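3,4-dihydroxybenzoate decarboxylase (Enterobacter cloacae, PDB 5NY5) catalyses the decarboxylation of 3,4-dihydroxybenzoate to catechol, and the reverse para-carboxylation of catechols, as a UbiD-family enzyme dependent on prenylated FMN. Local coordinates at residues 177-182 with 303-308; 425-430 with 457-462. One frame throughout, in Å; residues are numbered along the deposited sequence.

Contact 1: 177-182 with 303-308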
loop_
_atom_site.group_PDB
_atom_site.type_symbol
_atom_site.label_atom_id
_atom_site.label_comp_id
_atom_site.label_asym_id
_atom_site.label_seq_id
_atom_site.Cartn_x
_atom_site.Cartn_y
_atom_site.Cartn_z
ATOM N N ARG A 177 1.593 -54.825 20.020
ATOM C CA ARG A 177 2.690 -55.770 19.841
ATOM C C ARG A 177 2.880 -56.155 18.382
ATOM O O ARG A 177 3.979 -56.573 18.002
ATOM C CB ARG A 177 2.449 -57.028 20.678
ATOM C CG ARG A 177 1.051 -57.602 20.540
ATOM C CD ARG A 177 1.029 -59.105 20.767
ATOM N NE ARG A 177 1.361 -59.844 19.552
ATOM C CZ ARG A 177 1.203 -61.156 19.408
ATOM N NH1 ARG A 177 1.527 -61.744 18.264
ATOM N NH2 ARG A 177 0.715 -61.878 20.405
ATOM N N ASP A 178 1.840 -56.024 17.556
ATOM C CA ASP A 178 1.951 -56.397 16.153
ATOM C C ASP A 178 1.279 -55.387 15.229
ATOM O O ASP A 178 0.918 -55.742 14.101
ATOM C CB ASP A 178 1.357 -57.788 15.917
ATOM C CG ASP A 178 -0.095 -57.884 16.344
ATOM O OD1 ASP A 178 -0.580 -56.965 17.035
ATOM O OD2 ASP A 178 -0.750 -58.888 15.996
ATOM N N GLU A 179 1.108 -54.142 15.671
ATOM C CA GLU A 179 0.412 -53.128 14.893
ATOM C C GLU A 179 1.182 -51.816 14.911
ATOM O O GLU A 179 1.746 -51.426 15.938
ATOM C CB GLU A 179 -1.008 -52.900 15.426
ATOM C CG GLU A 179 -1.897 -54.128 15.358
ATOM C CD GLU A 179 -3.275 -53.876 15.931
ATOM O OE1 GLU A 179 -3.579 -52.707 16.249
ATOM O OE2 GLU A 179 -4.051 -54.845 16.066
ATOM N N LEU A 180 1.193 -51.139 13.766
ATOM C CA LEU A 180 1.787 -49.820 13.622
ATOM C C LEU A 180 0.813 -48.909 12.893
ATOM O O LEU A 180 0.040 -49.357 12.041
ATOM C CB LEU A 180 3.105 -49.870 12.842
ATOM C CG LEU A 180 4.247 -50.737 13.366
ATOM C CD1 LEU A 180 5.152 -51.131 12.215
ATOM C CD2 LEU A 180 5.036 -49.991 14.422
ATOM N N SER A 181 0.857 -47.624 13.228
ATOM C CA SER A 181 0.087 -46.611 12.522
ATOM C C SER A 181 1.005 -45.877 11.556
ATOM O O SER A 181 2.091 -45.432 11.943
ATOM C CB SER A 181 -0.561 -45.628 13.497
ATOM O OG SER A 181 0.416 -44.923 14.238
HETATM N N MSE A 182 0.576 -45.764 10.305
HETATM C CA MSE A 182 1.396 -45.144 9.273
HETATM C C MSE A 182 0.579 -44.216 8.383
HETATM O O MSE A 182 -0.416 -44.626 7.792
HETATM C CB MSE A 182 2.079 -46.221 8.427
HETATM C CG MSE A 182 2.645 -45.724 7.106
HETATM SE SE MSE A 182 3.889 -46.990 6.290
HETATM C CE MSE A 182 3.546 -46.579 4.417
ATOM N N VAL A 303 -3.723 -48.874 9.632
ATOM C CA VAL A 303 -2.937 -49.711 10.530
ATOM C C VAL A 303 -2.118 -50.693 9.705
ATOM O O VAL A 303 -2.637 -51.315 8.770
ATOM C CB VAL A 303 -3.843 -50.454 11.528
ATOM C CG1 VAL A 303 -3.068 -51.534 12.261
ATOM C CG2 VAL A 303 -4.454 -49.473 12.514
ATOM N N ILE A 304 -0.840 -50.827 10.042
ATOM C CA ILE A 304 0.022 -51.856 9.476
ATOM C C ILE A 304 0.089 -53.010 10.465
ATOM O O ILE A 304 0.520 -52.834 11.610
ATOM C CB ILE A 304 1.425 -51.317 9.161
ATOM C CG1 ILE A 304 1.409 -50.526 7.856
ATOM C CG2 ILE A 304 2.425 -52.456 9.072
ATOM C CD1 ILE A 304 2.782 -50.236 7.307
ATOM N N LYS A 305 -0.350 -54.187 10.028
ATOM C CA LYS A 305 -0.265 -55.410 10.819
ATOM C C LYS A 305 0.995 -56.147 10.387
ATOM O O LYS A 305 1.061 -56.670 9.271
ATOM C CB LYS A 305 -1.506 -56.274 10.620
ATOM C CG LYS A 305 -1.648 -57.424 11.599
ATOM C CD LYS A 305 -2.365 -56.989 12.864
ATOM C CE LYS A 305 -2.821 -58.189 13.676
ATOM N NZ LYS A 305 -3.589 -57.794 14.888
ATOM N N VAL A 306 2.000 -56.179 11.263
ATOM C CA VAL A 306 3.271 -56.790 10.904
ATOM C C VAL A 306 3.126 -58.304 10.887
ATOM O O VAL A 306 2.493 -58.901 11.769
ATOM C CB VAL A 306 4.381 -56.339 11.870
ATOM C CG1 VAL A 306 3.990 -56.620 13.303
ATOM C CG2 VAL A 306 5.696 -57.027 11.534
ATOM N N LYS A 307 3.693 -58.935 9.861
ATOM C CA LYS A 307 3.740 -60.387 9.771
ATOM C C LYS A 307 5.090 -60.957 10.166
ATOM O O LYS A 307 5.147 -62.047 10.741
ATOM C CB LYS A 307 3.396 -60.843 8.350
ATOM C CG LYS A 307 2.001 -60.451 7.901
ATOM C CD LYS A 307 0.954 -60.988 8.859
ATOM C CE LYS A 307 -0.442 -60.549 8.456
ATOM N NZ LYS A 307 -1.473 -61.036 9.413
ATOM N N ALA A 308 6.174 -60.243 9.878
ATOM C CA ALA A 308 7.504 -60.693 10.250
ATOM C C ALA A 308 8.419 -59.489 10.393
ATOM O O ALA A 308 8.277 -58.495 9.678
ATOM C CB ALA A 308 8.078 -61.671 9.220
#
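Val303 CG1 rests 4.0 Å from CB of Glu179, its diagonal neighbour across the strands. Ile304 and Leu180 form the hydrogen-bonded pair, closed by Ile304 N to Leu180 O (2.6 Å) and Leu180 N to Ile304 O (2.8 Å). On the Leu180 face Ile304 sends its CD1 obliquely against the selenium of selenomethionine Met182, 3.6 Å from SE. Lys305, across from Glu179, has CG anti to its backbone N (chi1 -168°), and a bend at chi2 (87°) swings CD toward segment 177-182, where it packs on Glu179 CG. NZ is gripped twice: Glu179 OE2 takes it on its anti lone pair at 3.2 Å, and Asp178 OD2 stands equally far from NZ, completing a salt-bridge network at the partly exposed end of the pair. Val306 donates its N to Asp178 O (3.1 Å) from above the carbonyl plane, while its CG1 sits 3.3 Å from that oxygen. Leu180 and Val306 both pack on Ile265 of strand 263-269, and Met182 touches His170, a residue that binds prenylated FMN; the cofactor is absent from this apo model. This is antiparallel pairing within the Rift-related, FMN-binding-type beta domain of UbiD enzymes.

Contact 2: 425-430 with 457-462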
loop_
_atom_site.group_PDB
_atom_site.type_symbol
_atom_site.label_atom_id
_atom_site.label_comp_id
_atom_site.label_asym_id
_atom_site.label_seq_id
_atom_site.Cartn_x
_atom_site.Cartn_y
_atom_site.Cartn_z
ATOM N N VAL A 425 11.088 -0.681 -1.498
ATOM C CA VAL A 425 11.452 -0.927 -2.884
ATOM C C VAL A 425 11.612 -2.412 -3.175
ATOM O O VAL A 425 11.187 -2.893 -4.232
ATOM C CB VAL A 425 12.741 -0.168 -3.262
ATOM C CG1 VAL A 425 13.152 -0.487 -4.694
ATOM C CG2 VAL A 425 12.561 1.322 -3.062
ATOM N N SER A 426 12.193 -3.163 -2.242
ATOM C CA SER A 426 12.739 -4.483 -2.519
ATOM C C SER A 426 11.870 -5.628 -2.015
ATOM O O SER A 426 12.303 -6.782 -2.069
ATOM C CB SER A 426 14.135 -4.598 -1.907
ATOM O OG SER A 426 14.873 -3.400 -2.057
ATOM N N ILE A 427 10.663 -5.350 -1.531
ATOM C CA ILE A 427 9.835 -6.352 -0.869
ATOM C C ILE A 427 8.498 -6.439 -1.595
ATOM O O ILE A 427 7.765 -5.447 -1.677
ATOM C CB ILE A 427 9.634 -6.028 0.620
ATOM C CG1 ILE A 427 10.989 -5.868 1.313
ATOM C CG2 ILE A 427 8.828 -7.111 1.296
ATOM C CD1 ILE A 427 10.899 -5.647 2.812
ATOM N N THR A 428 8.180 -7.628 -2.106
ATOM C CA THR A 428 6.938 -7.885 -2.826
ATOM C C THR A 428 6.148 -8.953 -2.086
ATOM O O THR A 428 6.633 -10.075 -1.908
ATOM C CB THR A 428 7.213 -8.329 -4.262
ATOM O OG1 THR A 428 7.886 -7.283 -4.969
ATOM C CG2 THR A 428 5.919 -8.642 -4.973
ATOM N N THR A 429 4.934 -8.609 -1.666
ATOM C CA THR A 429 4.061 -9.525 -0.947
ATOM C C THR A 429 3.026 -10.113 -1.895
ATOM O O THR A 429 2.491 -9.415 -2.760
ATOM C CB THR A 429 3.361 -8.817 0.215
ATOM O OG1 THR A 429 2.716 -7.630 -0.265
ATOM C CG2 THR A 429 4.368 -8.447 1.296
ATOM N N LEU A 430 2.752 -11.407 -1.728
ATOM C CA LEU A 430 1.828 -12.143 -2.590
ATOM C C LEU A 430 0.817 -12.852 -1.702
ATOM O O LEU A 430 1.052 -13.977 -1.243
ATOM C CB LEU A 430 2.571 -13.129 -3.488
ATOM C CG LEU A 430 3.550 -12.583 -4.533
ATOM C CD1 LEU A 430 4.882 -12.195 -3.922
ATOM C CD2 LEU A 430 3.782 -13.618 -5.610
ATOM N N CYS A 457 0.654 -15.525 2.911
ATOM C CA CYS A 457 1.279 -14.491 2.108
ATOM C C CYS A 457 2.717 -14.917 1.852
ATOM O O CYS A 457 3.422 -15.332 2.776
ATOM C CB CYS A 457 1.229 -13.140 2.818
ATOM S SG CYS A 457 2.046 -11.795 1.948
ATOM N N LYS A 458 3.138 -14.852 0.597
ATOM C CA LYS A 458 4.483 -15.234 0.206
ATOM C C LYS A 458 5.246 -13.985 -0.204
ATOM O O LYS A 458 4.712 -13.129 -0.908
ATOM C CB LYS A 458 4.445 -16.257 -0.929
ATOM C CG LYS A 458 3.580 -17.465 -0.596
ATOM C CD LYS A 458 3.848 -18.643 -1.511
ATOM C CE LYS A 458 3.079 -19.870 -1.051
ATOM N NZ LYS A 458 3.475 -21.090 -1.806
ATOM N N THR A 459 6.487 -13.873 0.257
ATOM C CA THR A 459 7.243 -12.635 0.153
ATOM C C THR A 459 8.543 -12.876 -0.595
ATOM O O THR A 459 9.255 -13.845 -0.320
ATOM C CB THR A 459 7.530 -12.052 1.542
ATOM O OG1 THR A 459 6.305 -11.950 2.276
ATOM C CG2 THR A 459 8.144 -10.673 1.423
ATOM N N ILE A 460 8.848 -11.987 -1.529
ATOM C CA ILE A 460 10.096 -12.012 -2.277
ATOM C C ILE A 460 10.944 -10.846 -1.787
ATOM O O ILE A 460 10.590 -9.678 -1.992
ATOM C CB ILE A 460 9.854 -11.930 -3.790
ATOM C CG1 ILE A 460 8.962 -13.082 -4.250
ATOM C CG2 ILE A 460 11.170 -11.937 -4.539
ATOM C CD1 ILE A 460 8.566 -13.019 -5.721
ATOM N N PHE A 461 12.057 -11.154 -1.132
ATOM C CA PHE A 461 13.031 -10.151 -0.717
ATOM C C PHE A 461 14.102 -10.064 -1.795
ATOM O O PHE A 461 14.899 -10.993 -1.958
ATOM C CB PHE A 461 13.648 -10.506 0.633
ATOM C CG PHE A 461 12.666 -10.550 1.765
ATOM C CD1 PHE A 461 12.462 -9.442 2.572
ATOM C CD2 PHE A 461 11.960 -11.706 2.040
ATOM C CE1 PHE A 461 11.565 -9.486 3.621
ATOM C CE2 PHE A 461 11.062 -11.754 3.088
ATOM C CZ PHE A 461 10.865 -10.643 3.878
ATOM N N ASP A 462 14.121 -8.959 -2.533
ATOM C CA ASP A 462 15.115 -8.753 -3.584
ATOM C C ASP A 462 16.296 -8.001 -2.985
ATOM O O ASP A 462 16.266 -6.777 -2.849
ATOM C CB ASP A 462 14.514 -8.003 -4.767
ATOM C CG ASP A 462 15.531 -7.726 -5.857
ATOM O OD1 ASP A 462 15.294 -6.806 -6.666
ATOM O OD2 ASP A 462 16.570 -8.419 -5.908
#
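Ile427 faces Phe461 and Thr459 on one side of an antiparallel strand pair, and its side chain can be followed outward from CB. There it forks: CG2, anti to the backbone N, meets CG2 of Thr459 at 3.6 Å, whereas CG1, beside the backbone N (chi1 -55°), runs alongside Phe461 and lies 4.1 Å from its CD1. The extended chi2 (-176°) carries CD1 on to the same ring, obliquely, 4.0 Å from Phe461 CE1. Thr459 CG2 touches both: besides Ile427 CG2 it covers one face of the Phe461 ring, 3.5 Å above its plane and offset toward the rim. Farther along this face Thr429 CB abuts SG of Cys457 at 3.7 Å. On the other face Leu430 lays CD1 3.2 Å from Lys458 O and close to the tip of Ile460, which packs on helix 380-391. Backbone bonds tie the strands from Asp462 N to Ser426 O (2.9 Å) through both Thr428–Ile460 bonds to the Leu430–Lys458 pair. Lys458 NZ turns elsewhere, to the carbonyls of Leu395 and Arg434. Cys457 N bonds Gln422 of a second subunit, and Leu430 packs on Leu386 of a third. Strand 427-434, set at a subunit interface and antiparallel to strand 455-462, is an outermost strand, within the chain, of the mixed beta-sheet of the UbiD C-terminal domain, one side of which is covered here by helix 380-391.

Overall arrangement
Contact 1 closes before contact 2 opens along the chain, and the two lie on opposite sides of its centre, with centres 46 Å and nearest atoms about 25 Å apart. They share no sheet. Contact 1 joins strands 179-182 and 303-311 of the antiparallel sheet in the Rift-related range, across 120 intervening residues that hold many of the manganese- and prenylated-FMN-binding residues, from Phe183 to Glu233; the others, Asp166 to Arg171, precede it. Contact 2 joins strands 427-434 and 455-462, neighbours at one side of the five-stranded mixed sheet in the C-terminal range, away from those sites. One pairing therefore belongs to the cofactor-binding domain, while the other borders two further subunits of the six-chain assembly.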